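Local coordinates for luciferase-like monooxygenase (Streptomyces bottropensis, PDB 7BIP), which probably acts as a monooxygenase of the bacterial luciferase family in the biosynthesis of the aromatic polyketide rishirilide, at residues H48-Y53 with R256-A261; T42-F47 with A77-F82; L236-Q241 with M339-E344; L28-D33 with A65-R70. One frame throughout, in Å; residues are numbered along the deposited sequence.

Contact 1: H48-Y53 with R256-A261; sequences HEYGGY and RALASA
Tyr50 carries the tight part of this contact. Its CG is anti to the backbone N (chi1 -176°), which lays the ring alongside Leu258, both side chains pointing the same way. Leu258 CD1 makes a CH-pi contact over one ring face, off-centre toward the rim, 3.6 Å from Tyr50 CZ. At the root of the same side chain, Tyr50 CB packs on Ala257 CB at 3.9 Å. Tyr50 CB is equally close to Ala261 CB. The small alanines are consistent with the close approach: the CA atoms of Tyr50 and Ala257 are 5.0 Å apart. His48 adds a second CH-pi contact, with Ala261 CA over the centre of its ring, 4.2 Å from the centroid.

The other side is looser and wetter. No direct hydrogen bond joins 48-53 to 256-261. Instead a water accepts from Tyr50 N and donates to Ala257 O; its oxygen is 2.8 Å from Ala257 O. Glu49 is exposed and forms a salt bridge with Arg253, one turn back.

Segment 48-53 lies in the TIM-barrel loop between the C-terminal end of strand 39-42 and helix 57-67. The C-terminal end of helix 240-262 lies against this loop, and the Tyr50 ring also meets those of Phe8 and His45.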
loop_
_atom_site.group_PDB
_atom_site.type_symbol
_atom_site.label_atom_id
_atom_site.label_comp_id
_atom_site.label_asym_id
_atom_site.label_seq_id
_atom_site.Cartn_x
_atom_site.Cartn_y
_atom_site.Cartn_z
ATOM N N HIS A 48 -9.083 -14.724 -7.640
ATOM C CA HIS A 48 -8.910 -15.640 -8.757
ATOM C C HIS A 48 -7.510 -15.494 -9.332
ATOM O O HIS A 48 -6.862 -14.460 -9.167
ATOM C CB HIS A 48 -9.947 -15.370 -9.850
ATOM C CG HIS A 48 -11.359 -15.583 -9.403
ATOM N ND1 HIS A 48 -11.902 -16.838 -9.234
ATOM C CD2 HIS A 48 -12.337 -14.702 -9.086
ATOM C CE1 HIS A 48 -13.156 -16.722 -8.831
ATOM N NE2 HIS A 48 -13.445 -15.436 -8.735
ATOM N N GLU A 49 -7.054 -16.538 -10.028
ATOM C CA GLU A 49 -5.775 -16.431 -10.724
ATOM C C GLU A 49 -5.760 -15.251 -11.689
ATOM O O GLU A 49 -4.700 -14.652 -11.920
ATOM C CB GLU A 49 -5.465 -17.741 -11.453
ATOM C CG GLU A 49 -5.140 -18.876 -10.505
ATOM C CD GLU A 49 -5.675 -20.216 -10.971
ATOM O OE1 GLU A 49 -5.419 -20.599 -12.135
ATOM O OE2 GLU A 49 -6.363 -20.883 -10.169
ATOM N N TYR A 50 -6.917 -14.895 -12.250
ATOM C CA TYR A 50 -7.049 -13.681 -13.047
ATOM C C TYR A 50 -6.946 -12.432 -12.172
ATOM O O TYR A 50 -7.948 -11.964 -11.618
ATOM C CB TYR A 50 -8.380 -13.696 -13.815
ATOM C CG TYR A 50 -8.591 -12.530 -14.757
ATOM C CD1 TYR A 50 -7.970 -12.486 -16.001
ATOM C CD2 TYR A 50 -9.422 -11.471 -14.400
ATOM C CE1 TYR A 50 -8.177 -11.415 -16.864
ATOM C CE2 TYR A 50 -9.633 -10.402 -15.251
ATOM C CZ TYR A 50 -9.012 -10.378 -16.479
ATOM O OH TYR A 50 -9.226 -9.307 -17.315
ATOM N N GLY A 51 -5.735 -11.896 -12.023
ATOM C CA GLY A 51 -5.518 -10.643 -11.331
ATOM C C GLY A 51 -5.332 -10.741 -9.832
ATOM O O GLY A 51 -4.924 -9.748 -9.213
ATOM N N GLY A 52 -5.607 -11.900 -9.226
ATOM C CA GLY A 52 -5.798 -11.969 -7.780
ATOM C C GLY A 52 -4.542 -11.818 -6.943
ATOM O O GLY A 52 -4.654 -11.561 -5.738
ATOM N N TYR A 53 -3.355 -11.989 -7.536
ATOM C CA TYR A 53 -2.129 -11.623 -6.826
ATOM C C TYR A 53 -2.038 -10.132 -6.569
ATOM O O TYR A 53 -1.143 -9.704 -5.832
ATOM C CB TYR A 53 -0.879 -12.045 -7.597
ATOM C CG TYR A 53 -0.474 -13.490 -7.429
ATOM C CD1 TYR A 53 -1.385 -14.448 -6.973
ATOM C CD2 TYR A 53 0.808 -13.914 -7.740
ATOM C CE1 TYR A 53 -1.016 -15.776 -6.831
ATOM C CE2 TYR A 53 1.185 -15.249 -7.596
ATOM C CZ TYR A 53 0.266 -16.175 -7.151
ATOM O OH TYR A 53 0.635 -17.500 -7.009
ATOM N N ARG A 256 -8.054 -18.006 -20.416
ATOM C CA ARG A 256 -8.648 -19.072 -19.616
ATOM C C ARG A 256 -8.909 -18.605 -18.188
ATOM O O ARG A 256 -9.990 -18.840 -17.635
ATOM C CB ARG A 256 -7.736 -20.294 -19.620
ATOM C CG ARG A 256 -8.410 -21.559 -19.130
ATOM C CD ARG A 256 -7.413 -22.685 -18.951
ATOM N NE ARG A 256 -6.531 -22.447 -17.813
ATOM C CZ ARG A 256 -5.686 -23.346 -17.318
ATOM N NH1 ARG A 256 -5.607 -24.554 -17.860
ATOM N NH2 ARG A 256 -4.922 -23.038 -16.279
ATOM N N ALA A 257 -7.916 -17.952 -17.569
ATOM C CA ALA A 257 -8.109 -17.369 -16.243
ATOM C C ALA A 257 -9.300 -16.421 -16.228
ATOM O O ALA A 257 -10.061 -16.380 -15.251
ATOM C CB ALA A 257 -6.837 -16.632 -15.803
ATOM N N LEU A 258 -9.472 -15.648 -17.302
ATOM C CA LEU A 258 -10.592 -14.721 -17.380
ATOM C C LEU A 258 -11.910 -15.478 -17.448
ATOM O O LEU A 258 -12.848 -15.184 -16.697
ATOM C CB LEU A 258 -10.434 -13.794 -18.587
ATOM C CG LEU A 258 -11.641 -12.889 -18.849
ATOM C CD1 LEU A 258 -11.978 -12.058 -17.614
ATOM C CD2 LEU A 258 -11.414 -11.997 -20.060
ATOM N N ALA A 259 -11.994 -16.472 -18.333
ATOM C CA ALA A 259 -13.231 -17.236 -18.463
ATOM C C ALA A 259 -13.604 -17.887 -17.141
ATOM O O ALA A 259 -14.775 -17.881 -16.740
ATOM C CB ALA A 259 -13.081 -18.287 -19.563
ATOM N N SER A 260 -12.612 -18.423 -16.429
ATOM C CA SER A 260 -12.874 -19.048 -15.141
ATOM C C SER A 260 -13.332 -18.021 -14.108
ATOM O O SER A 260 -14.164 -18.325 -13.246
ATOM C CB SER A 260 -11.624 -19.779 -14.661
ATOM O OG SER A 260 -11.719 -20.103 -13.289
ATOM N N ALA A 261 -12.817 -16.793 -14.188
ATOM C CA ALA A 261 -13.156 -15.794 -13.179
ATOM C C ALA A 261 -14.507 -15.136 -13.435
ATOM O O ALA A 261 -15.155 -14.679 -12.485
ATOM C CB ALA A 261 -12.061 -14.730 -13.102
HETATM O O HOH W 1 -8.950 -17.040 -12.739
#

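Contact 2: T42-F47 with A77-F82; sequences TVEHYF and AVLPVF
Hydrogen bonds centre on the buried carboxylate of Glu44. The side chain is fully extended, with CG anti to the backbone N, and reaches across to 77-82. Leu79 N donates to Glu44 OE1 at 2.8 Å, approaching from above the carboxylate plane (48° out of it). Tyr46 OH donates to the anti lone pair of Glu44 OE2. That bond is very short, 2.4 Å between Tyr46 OH and Glu44 OE2, so the proton may be partly shared. Lys87 of the second subunit adds a long, weak ion pair to Glu44 OE2.

Water bridges form a second group. One water donates to Glu44 OE2 and to Leu79 O. Another accepts from Glu44 N and donates to Ala77 O; its oxygen is 2.8 Å from Ala77 O.

Apolar contacts fill the rest. The Leu79 side chain crosses that of Glu44 obliquely, its CD1 4.1 Å from Glu44 CG. The side chains of Tyr46 and Phe82 pass in opposite directions, with Tyr46 CE2 4.1 Å from Phe82 CD2. Phe119 meets both rings.

The segments leave the neighbouring parallel strands 39-42 and 72-78 at their C-terminal ends, the active-site end of a TIM barrel. A non-prolyl cis peptide precedes Ala77, as in bacterial luciferase.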
loop_
_atom_site.group_PDB
_atom_site.type_symbol
_atom_site.label_atom_id
_atom_site.label_comp_id
_atom_site.label_asym_id
_atom_site.label_seq_id
_atom_site.Cartn_x
_atom_site.Cartn_y
_atom_site.Cartn_z
ATOM N N THR A 42 -0.218 -1.475 -12.847
ATOM C CA THR A 42 -0.751 -2.760 -12.415
ATOM C C THR A 42 -2.217 -2.582 -12.044
ATOM O O THR A 42 -2.770 -1.481 -12.129
ATOM C CB THR A 42 0.075 -3.368 -11.269
ATOM O OG1 THR A 42 -0.270 -4.755 -11.138
ATOM C CG2 THR A 42 -0.204 -2.657 -9.947
ATOM N N VAL A 43 -2.837 -3.677 -11.600
ATOM C CA VAL A 43 -4.289 -3.808 -11.575
ATOM C C VAL A 43 -4.774 -4.089 -10.151
ATOM O O VAL A 43 -3.988 -4.289 -9.228
ATOM C CB VAL A 43 -4.763 -4.922 -12.523
ATOM C CG1 VAL A 43 -4.086 -4.762 -13.870
ATOM C CG2 VAL A 43 -4.437 -6.281 -11.916
ATOM N N GLU A 44 -6.101 -4.098 -9.987
ATOM C CA GLU A 44 -6.747 -4.502 -8.736
ATOM C C GLU A 44 -7.747 -5.610 -9.039
ATOM O O GLU A 44 -8.694 -5.398 -9.805
ATOM C CB GLU A 44 -7.473 -3.331 -8.062
ATOM C CG GLU A 44 -8.126 -3.716 -6.726
ATOM C CD GLU A 44 -8.802 -2.549 -6.032
ATOM O OE1 GLU A 44 -8.604 -1.397 -6.474
ATOM O OE2 GLU A 44 -9.540 -2.782 -5.043
ATOM N N HIS A 45 -7.547 -6.781 -8.427
ATOM C CA HIS A 45 -8.484 -7.897 -8.557
ATOM C C HIS A 45 -8.379 -8.792 -7.329
ATOM O O HIS A 45 -7.354 -8.814 -6.646
ATOM C CB HIS A 45 -8.218 -8.734 -9.805
ATOM C CG HIS A 45 -8.925 -8.235 -11.020
ATOM N ND1 HIS A 45 -10.293 -8.080 -11.071
ATOM C CD2 HIS A 45 -8.452 -7.827 -12.220
ATOM C CE1 HIS A 45 -10.636 -7.615 -12.257
ATOM N NE2 HIS A 45 -9.538 -7.444 -12.971
ATOM N N TYR A 46 -9.445 -9.565 -7.074
ATOM C CA TYR A 46 -9.525 -10.403 -5.880
ATOM C C TYR A 46 -9.864 -11.851 -6.220
ATOM O O TYR A 46 -10.698 -12.115 -7.093
ATOM C CB TYR A 46 -10.578 -9.870 -4.896
ATOM C CG TYR A 46 -10.337 -8.445 -4.483
ATOM C CD1 TYR A 46 -9.665 -8.143 -3.303
ATOM C CD2 TYR A 46 -10.772 -7.394 -5.281
ATOM C CE1 TYR A 46 -9.440 -6.816 -2.926
ATOM C CE2 TYR A 46 -10.560 -6.077 -4.919
ATOM C CZ TYR A 46 -9.892 -5.794 -3.743
ATOM O OH TYR A 46 -9.685 -4.477 -3.395
ATOM N N PHE A 47 -9.195 -12.777 -5.521
ATOM C CA PHE A 47 -9.599 -14.175 -5.306
ATOM C C PHE A 47 -9.213 -15.168 -6.396
ATOM O O PHE A 47 -9.064 -16.358 -6.108
ATOM C CB PHE A 47 -11.116 -14.314 -5.102
ATOM C CG PHE A 47 -11.696 -13.356 -4.119
ATOM C CD1 PHE A 47 -11.059 -13.083 -2.919
ATOM C CD2 PHE A 47 -12.889 -12.724 -4.403
ATOM C CE1 PHE A 47 -11.600 -12.190 -2.025
ATOM C CE2 PHE A 47 -13.441 -11.843 -3.513
ATOM C CZ PHE A 47 -12.796 -11.569 -2.317
ATOM N N ALA A 77 -6.780 -0.735 -12.777
ATOM C CA ALA A 77 -7.253 0.527 -12.203
ATOM C C ALA A 77 -7.725 0.279 -10.776
ATOM O O ALA A 77 -8.119 -0.849 -10.457
ATOM C CB ALA A 77 -8.388 1.097 -13.043
ATOM N N VAL A 78 -7.678 1.297 -9.905
ATOM C CA VAL A 78 -8.280 1.122 -8.588
ATOM C C VAL A 78 -9.791 0.996 -8.751
ATOM O O VAL A 78 -10.393 1.524 -9.702
ATOM C CB VAL A 78 -7.922 2.265 -7.618
ATOM C CG1 VAL A 78 -6.416 2.281 -7.338
ATOM C CG2 VAL A 78 -8.404 3.601 -8.160
ATOM N N LEU A 79 -10.417 0.259 -7.832
ATOM C CA LEU A 79 -11.856 0.003 -7.898
ATOM C C LEU A 79 -12.565 0.745 -6.771
ATOM O O LEU A 79 -12.714 0.212 -5.662
ATOM C CB LEU A 79 -12.147 -1.501 -7.831
ATOM C CG LEU A 79 -11.457 -2.369 -8.895
ATOM C CD1 LEU A 79 -11.790 -3.845 -8.660
ATOM C CD2 LEU A 79 -11.875 -1.949 -10.302
ATOM N N PRO A 80 -13.036 1.972 -7.000
ATOM C CA PRO A 80 -13.650 2.729 -5.898
ATOM C C PRO A 80 -14.832 2.024 -5.257
ATOM O O PRO A 80 -15.103 2.271 -4.072
ATOM C CB PRO A 80 -14.066 4.055 -6.559
ATOM C CG PRO A 80 -13.920 3.852 -8.026
ATOM C CD PRO A 80 -12.920 2.773 -8.231
ATOM N N VAL A 81 -15.512 1.122 -5.979
ATOM C CA VAL A 81 -16.682 0.443 -5.424
ATOM C C VAL A 81 -16.330 -0.375 -4.185
ATOM O O VAL A 81 -17.192 -0.605 -3.324
ATOM C CB VAL A 81 -17.359 -0.421 -6.516
ATOM C CG1 VAL A 81 -16.484 -1.603 -6.938
ATOM C CG2 VAL A 81 -18.731 -0.902 -6.063
ATOM N N PHE A 82 -15.075 -0.807 -4.047
ATOM C CA PHE A 82 -14.719 -1.741 -2.985
ATOM C C PHE A 82 -13.896 -1.099 -1.886
ATOM O O PHE A 82 -13.323 -1.809 -1.055
ATOM C CB PHE A 82 -13.957 -2.942 -3.550
ATOM C CG PHE A 82 -14.785 -3.797 -4.446
ATOM C CD1 PHE A 82 -16.120 -4.022 -4.160
ATOM C CD2 PHE A 82 -14.237 -4.355 -5.589
ATOM C CE1 PHE A 82 -16.897 -4.802 -5.003
ATOM C CE2 PHE A 82 -15.006 -5.142 -6.426
ATOM C CZ PHE A 82 -16.339 -5.353 -6.137
HETATM O O HOH W 2 -10.899 -0.985 -3.909
HETATM O O HOH W 3 -8.577 -3.398 -11.606
#

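Contact 3: L236-Q241 with M339-E344; sequences LAEDGQ and MRLFAE
Asp239 OD1 is the best-held polar atom here, gripped by two backbone N-H groups. Gln241 N donates to Asp239 OD1 at 2.9 Å, and Glu242 N adds a weak bond. The Gln241 N-H comes from above the carboxylate plane (45° out of it). This is an N-cap: Asp239 sits just before helix 240-262 and closes its first turn. Its negative charge probably suits the positive end of the helix dipole.

The cap does not touch 339-344. No hydrogen bond crosses between the two segments, which meet through apolar groups within the TIM-barrel fold. Leu236, at the end of strand 228-236, points toward helix 332-345. Its CD2 branch lies against the helix backbone, 3.7 Å from Phe342 N. The same methyl is 4.0 Å from Phe342 CB and also meets Phe342 CD1. Leu341 CB is also 4.0 Å from Leu236 CD2, so this one methyl spans two successive helix residues.

Around this, Leu236 N is hydrogen-bonded to Thr338 OG1, a polar tie to the same helix. Leu236 also packs on Pro302 and Val305 of helix 302-316. The Phe342 ring turns to meet that of Phe3.

Toward the outside, Glu238 bends at chi2 (-82°), and its carboxylate end crosses Leu341 obliquely. Its carboxylate is 5.6 Å from that of Glu344, measured OE2 to OE1, so the like charges may repel mildly.

Leu341 ends in a fork: CD2 lies 3.7 Å from Glu238 OE2, and CD1 rests on Ala237 CA at 3.6 Å.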
loop_
_atom_site.group_PDB
_atom_site.type_symbol
_atom_site.label_atom_id
_atom_site.label_comp_id
_atom_site.label_asym_id
_atom_site.label_seq_id
_atom_site.Cartn_x
_atom_site.Cartn_y
_atom_site.Cartn_z
ATOM N N LEU A 236 7.655 -10.112 -27.547
ATOM C CA LEU A 236 8.568 -9.943 -28.671
ATOM C C LEU A 236 9.650 -11.009 -28.630
ATOM O O LEU A 236 10.145 -11.364 -27.554
ATOM C CB LEU A 236 9.223 -8.551 -28.649
ATOM C CG LEU A 236 8.485 -7.377 -29.298
ATOM C CD1 LEU A 236 7.155 -7.108 -28.635
ATOM C CD2 LEU A 236 9.345 -6.099 -29.271
ATOM N N ALA A 237 10.024 -11.506 -29.808
ATOM C CA ALA A 237 11.208 -12.340 -29.957
ATOM C C ALA A 237 11.777 -12.090 -31.346
ATOM O O ALA A 237 11.063 -11.647 -32.248
ATOM C CB ALA A 237 10.893 -13.826 -29.752
ATOM N N GLU A 238 13.081 -12.360 -31.511
ATOM C CA GLU A 238 13.689 -12.206 -32.834
ATOM C C GLU A 238 13.053 -13.145 -33.849
ATOM O O GLU A 238 12.946 -12.806 -35.039
ATOM C CB GLU A 238 15.203 -12.462 -32.764
ATOM C CG GLU A 238 15.979 -11.404 -31.975
ATOM C CD GLU A 238 16.298 -10.164 -32.810
ATOM O OE1 GLU A 238 15.775 -10.048 -33.941
ATOM O OE2 GLU A 238 17.070 -9.301 -32.335
ATOM N N ASP A 239 12.656 -14.337 -33.397
ATOM C CA ASP A 239 11.919 -15.304 -34.202
ATOM C C ASP A 239 10.430 -15.053 -33.975
ATOM O O ASP A 239 9.900 -15.346 -32.899
ATOM C CB ASP A 239 12.334 -16.722 -33.804
ATOM C CG ASP A 239 11.512 -17.807 -34.490
ATOM O OD1 ASP A 239 10.624 -17.489 -35.313
ATOM O OD2 ASP A 239 11.766 -19.000 -34.206
ATOM N N GLY A 240 9.759 -14.501 -34.989
ATOM C CA GLY A 240 8.354 -14.167 -34.851
ATOM C C GLY A 240 7.458 -15.364 -34.645
ATOM O O GLY A 240 6.378 -15.220 -34.065
ATOM N N GLN A 241 7.885 -16.547 -35.091
ATOM C CA GLN A 241 7.095 -17.752 -34.839
ATOM C C GLN A 241 7.225 -18.216 -33.394
ATOM O O GLN A 241 6.270 -18.768 -32.839
ATOM C CB GLN A 241 7.521 -18.862 -35.809
ATOM C CG GLN A 241 7.288 -18.516 -37.268
ATOM C CD GLN A 241 5.850 -18.759 -37.719
ATOM O OE1 GLN A 241 4.901 -18.310 -37.072
ATOM N NE2 GLN A 241 5.688 -19.455 -38.839
ATOM N N MET A 339 10.907 -6.665 -23.194
ATOM C CA MET A 339 11.159 -5.264 -22.892
ATOM C C MET A 339 12.450 -4.785 -23.540
ATOM O O MET A 339 12.499 -3.671 -24.075
ATOM C CB MET A 339 11.188 -5.052 -21.381
ATOM C CG MET A 339 9.818 -5.213 -20.742
ATOM S SD MET A 339 9.952 -5.164 -18.954
ATOM C CE MET A 339 10.518 -3.490 -18.692
ATOM N N ARG A 340 13.501 -5.613 -23.514
ATOM C CA ARG A 340 14.773 -5.209 -24.110
ATOM C C ARG A 340 14.654 -5.039 -25.621
ATOM O O ARG A 340 15.208 -4.087 -26.184
ATOM C CB ARG A 340 15.864 -6.222 -23.763
ATOM C CG ARG A 340 16.259 -6.181 -22.294
ATOM C CD ARG A 340 17.602 -6.841 -22.019
ATOM N NE ARG A 340 17.990 -6.652 -20.621
ATOM C CZ ARG A 340 17.839 -7.571 -19.674
ATOM N NH1 ARG A 340 17.319 -8.756 -19.975
ATOM N NH2 ARG A 340 18.214 -7.310 -18.428
ATOM N N LEU A 341 13.927 -5.936 -26.296
ATOM C CA LEU A 341 13.767 -5.798 -27.740
ATOM C C LEU A 341 12.933 -4.570 -28.082
ATOM O O LEU A 341 13.234 -3.853 -29.042
ATOM C CB LEU A 341 13.130 -7.063 -28.323
ATOM C CG LEU A 341 14.032 -8.296 -28.417
ATOM C CD1 LEU A 341 13.206 -9.531 -28.823
ATOM C CD2 LEU A 341 15.191 -8.077 -29.387
ATOM N N PHE A 342 11.883 -4.309 -27.300
ATOM C CA PHE A 342 11.075 -3.126 -27.543
ATOM C C PHE A 342 11.901 -1.866 -27.348
ATOM O O PHE A 342 11.814 -0.929 -28.144
ATOM C CB PHE A 342 9.854 -3.115 -26.617
ATOM C CG PHE A 342 8.753 -2.206 -27.079
ATOM C CD1 PHE A 342 7.647 -2.718 -27.743
ATOM C CD2 PHE A 342 8.823 -0.835 -26.864
ATOM C CE1 PHE A 342 6.634 -1.880 -28.181
ATOM C CE2 PHE A 342 7.801 -0.001 -27.301
ATOM C CZ PHE A 342 6.719 -0.525 -27.962
ATOM N N ALA A 343 12.718 -1.835 -26.297
ATOM C CA ALA A 343 13.509 -0.644 -26.011
ATOM C C ALA A 343 14.546 -0.386 -27.099
ATOM O O ALA A 343 14.780 0.767 -27.482
ATOM C CB ALA A 343 14.182 -0.786 -24.647
ATOM N N GLU A 344 15.179 -1.441 -27.608
ATOM C CA GLU A 344 16.234 -1.250 -28.600
ATOM C C GLU A 344 15.676 -0.902 -29.974
ATOM O O GLU A 344 16.240 -0.058 -30.686
ATOM C CB GLU A 344 17.095 -2.510 -28.690
ATOM C CG GLU A 344 18.357 -2.318 -29.526
ATOM C CD GLU A 344 19.137 -3.605 -29.735
ATOM O OE1 GLU A 344 18.547 -4.696 -29.571
ATOM O OE2 GLU A 344 20.341 -3.524 -30.067
#

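Contact 4: L28-D33 with A65-R70; sequences LAELAD and AARTRR. With EDO (1,2-ethanediol), chain F.
The carboxylate of Asp33 and the guanidinium of Arg70 stand almost perpendicular, their planes 87° apart. Arg70 instead grips the backbone carbonyl of Asp33 side-on. Its NE and NH2, 2.9 and 3.1 Å from Asp33 O, both donate to that atom, which lies in the guanidinium plane.

Asp33 OD1 accepts from Arg70 N through its syn lone pair, nearly straight at 160°. Val71 N also donates to OD1. Asp33 OD2 takes Arg69 N at 2.8 Å, from above the carboxylate plane. A water links OD2 to Arg67 O. Arg69 NE makes a weak hydrogen bond to O2 of a 1,2-ethanediol, probably from the crystallisation liquor.

Thr68 crosses Asp33 obliquely; its CG2 lies 3.7 Å from Asp33 CB and also touches Ala29 O. Glu30, extended, crosses Arg67 obliquely, with the charged planes 49° apart. Their salt bridge runs from Glu30 OE2 to Arg67 NH1, 2.9 Å. Arg27 holds the other oxygen of Glu30, and Arg67 NE binds Ala66 O of the second subunit.

The contact joins two outer helices of the TIM barrel, 18-35 and the end of 57-67, at the turn into strand 72-78. Ala29 and Ala32 pack inward on strand 39-42, while Leu28 and Leu31 meet helix 332-345.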
loop_
_atom_site.group_PDB
_atom_site.type_symbol
_atom_site.label_atom_id
_atom_site.label_comp_id
_atom_site.label_asym_id
_atom_site.label_seq_id
_atom_site.Cartn_x
_atom_site.Cartn_y
_atom_site.Cartn_z
ATOM N N LEU A 28 11.211 -6.187 -13.220
ATOM C CA LEU A 28 10.729 -5.642 -14.489
ATOM C C LEU A 28 10.432 -4.150 -14.374
ATOM O O LEU A 28 10.646 -3.390 -15.329
ATOM C CB LEU A 28 9.490 -6.405 -14.964
ATOM C CG LEU A 28 9.754 -7.876 -15.315
ATOM C CD1 LEU A 28 8.462 -8.634 -15.484
ATOM C CD2 LEU A 28 10.601 -8.001 -16.578
ATOM N N ALA A 29 9.909 -3.718 -13.225
ATOM C CA ALA A 29 9.740 -2.287 -12.985
ATOM C C ALA A 29 11.082 -1.558 -13.029
ATOM O O ALA A 29 11.184 -0.467 -13.608
ATOM C CB ALA A 29 9.045 -2.071 -11.638
ATOM N N GLU A 30 12.124 -2.147 -12.429
ATOM C CA GLU A 30 13.474 -1.577 -12.523
ATOM C C GLU A 30 13.959 -1.529 -13.966
ATOM O O GLU A 30 14.564 -0.540 -14.395
ATOM C CB GLU A 30 14.449 -2.398 -11.676
ATOM C CG GLU A 30 14.246 -2.247 -10.156
ATOM C CD GLU A 30 15.061 -3.260 -9.355
ATOM O OE1 GLU A 30 15.795 -4.057 -9.969
ATOM O OE2 GLU A 30 14.982 -3.264 -8.107
ATOM N N LEU A 31 13.714 -2.599 -14.726
ATOM C CA LEU A 31 14.121 -2.608 -16.125
ATOM C C LEU A 31 13.362 -1.558 -16.930
ATOM O O LEU A 31 13.935 -0.917 -17.818
ATOM C CB LEU A 31 13.926 -4.008 -16.706
ATOM C CG LEU A 31 14.565 -4.254 -18.071
ATOM C CD1 LEU A 31 16.092 -4.238 -17.963
ATOM C CD2 LEU A 31 14.087 -5.590 -18.637
ATOM N N ALA A 32 12.072 -1.358 -16.640
ATOM C CA ALA A 32 11.335 -0.268 -17.280
ATOM C C ALA A 32 12.022 1.073 -17.027
ATOM O O ALA A 32 12.185 1.894 -17.942
ATOM C CB ALA A 32 9.894 -0.242 -16.758
ATOM N N ASP A 33 12.413 1.311 -15.776
ATOM C CA ASP A 33 13.156 2.517 -15.409
ATOM C C ASP A 33 14.446 2.644 -16.219
ATOM O O ASP A 33 14.714 3.680 -16.834
ATOM C CB ASP A 33 13.451 2.464 -13.908
ATOM C CG ASP A 33 13.617 3.834 -13.274
ATOM O OD1 ASP A 33 12.898 4.768 -13.671
ATOM O OD2 ASP A 33 14.451 3.951 -12.352
ATOM N N ALA A 65 7.792 2.256 -7.006
ATOM C CA ALA A 65 8.274 3.633 -6.921
ATOM C C ALA A 65 9.606 3.705 -6.188
ATOM O O ALA A 65 10.538 4.399 -6.620
ATOM C CB ALA A 65 7.238 4.500 -6.206
ATOM N N ALA A 66 9.705 2.997 -5.062
ATOM C CA ALA A 66 10.913 3.055 -4.257
ATOM C C ALA A 66 12.117 2.456 -4.978
ATOM O O ALA A 66 13.255 2.834 -4.680
ATOM C CB ALA A 66 10.669 2.347 -2.923
ATOM N N ARG A 67 11.890 1.521 -5.908
ATOM C CA ARG A 67 12.967 0.916 -6.689
ATOM C C ARG A 67 13.361 1.721 -7.928
ATOM O O ARG A 67 14.339 1.350 -8.594
ATOM C CB ARG A 67 12.566 -0.502 -7.133
ATOM C CG ARG A 67 12.409 -1.523 -5.995
ATOM C CD ARG A 67 13.763 -1.991 -5.484
ATOM N NE ARG A 67 13.616 -3.096 -4.539
ATOM C CZ ARG A 67 13.421 -4.363 -4.895
ATOM N NH1 ARG A 67 13.368 -4.693 -6.181
ATOM N NH2 ARG A 67 13.284 -5.306 -3.964
ATOM N N THR A 68 12.651 2.807 -8.253
ATOM C CA THR A 68 12.827 3.492 -9.526
ATOM C C THR A 68 12.983 4.991 -9.305
ATOM O O THR A 68 12.725 5.522 -8.220
ATOM C CB THR A 68 11.643 3.222 -10.468
ATOM O OG1 THR A 68 10.421 3.591 -9.812
ATOM C CG2 THR A 68 11.565 1.724 -10.854
ATOM N N ARG A 69 13.416 5.688 -10.359
ATOM C CA ARG A 69 13.596 7.128 -10.271
ATOM C C ARG A 69 12.794 7.934 -11.282
ATOM O O ARG A 69 12.430 9.071 -10.973
ATOM C CB ARG A 69 15.083 7.488 -10.424
ATOM C CG ARG A 69 15.960 6.989 -9.283
ATOM C CD ARG A 69 17.440 7.195 -9.581
ATOM N NE ARG A 69 18.215 5.977 -9.362
ATOM C CZ ARG A 69 19.420 5.751 -9.878
ATOM N NH1 ARG A 69 20.049 4.611 -9.625
ATOM N NH2 ARG A 69 19.993 6.665 -10.652
ATOM N N ARG A 70 12.508 7.399 -12.474
ATOM C CA ARG A 70 11.893 8.262 -13.486
ATOM C C ARG A 70 10.591 7.720 -14.069
ATOM O O ARG A 70 9.725 8.501 -14.484
ATOM C CB ARG A 70 12.888 8.542 -14.615
ATOM C CG ARG A 70 13.367 7.321 -15.354
ATOM C CD ARG A 70 14.164 7.727 -16.584
ATOM N NE ARG A 70 14.745 6.575 -17.267
ATOM C CZ ARG A 70 15.734 6.659 -18.151
ATOM N NH1 ARG A 70 16.247 7.845 -18.459
ATOM N NH2 ARG A 70 16.208 5.561 -18.733
HETATM C C1 EDO F . 16.224 4.646 -5.028
HETATM O O1 EDO F . 16.475 6.034 -4.782
HETATM C C2 EDO F . 15.730 4.486 -6.458
HETATM O O2 EDO F . 16.756 3.865 -7.234
HETATM O O HOH W 4 16.623 -0.306 -7.567
HETATM O O HOH W 5 15.561 1.525 -11.155
#

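In the fold
Contact 2 is buried and nearest the chain centre, with an acid held by a tyrosine, a backbone N-H and water. Contact 1 continues the same loop outward, and Gly51 O packs on His45 CB of contact 2. Contact 1 is partly buried and relies on CH-pi contacts and one water. Contact 4 is also partly buried, but is dominated by charged groups. Contact 3 is farthest from the chain centre, but it is buried and apolar across its segments. It shares helix 240-262 with contact 1, about 17 Å away between nearest atoms. Contacts 3 and 4 touch where Met339 packs on helix 18-35. Contacts 1, 2 and 4 reach the second subunit; contact 3 does not.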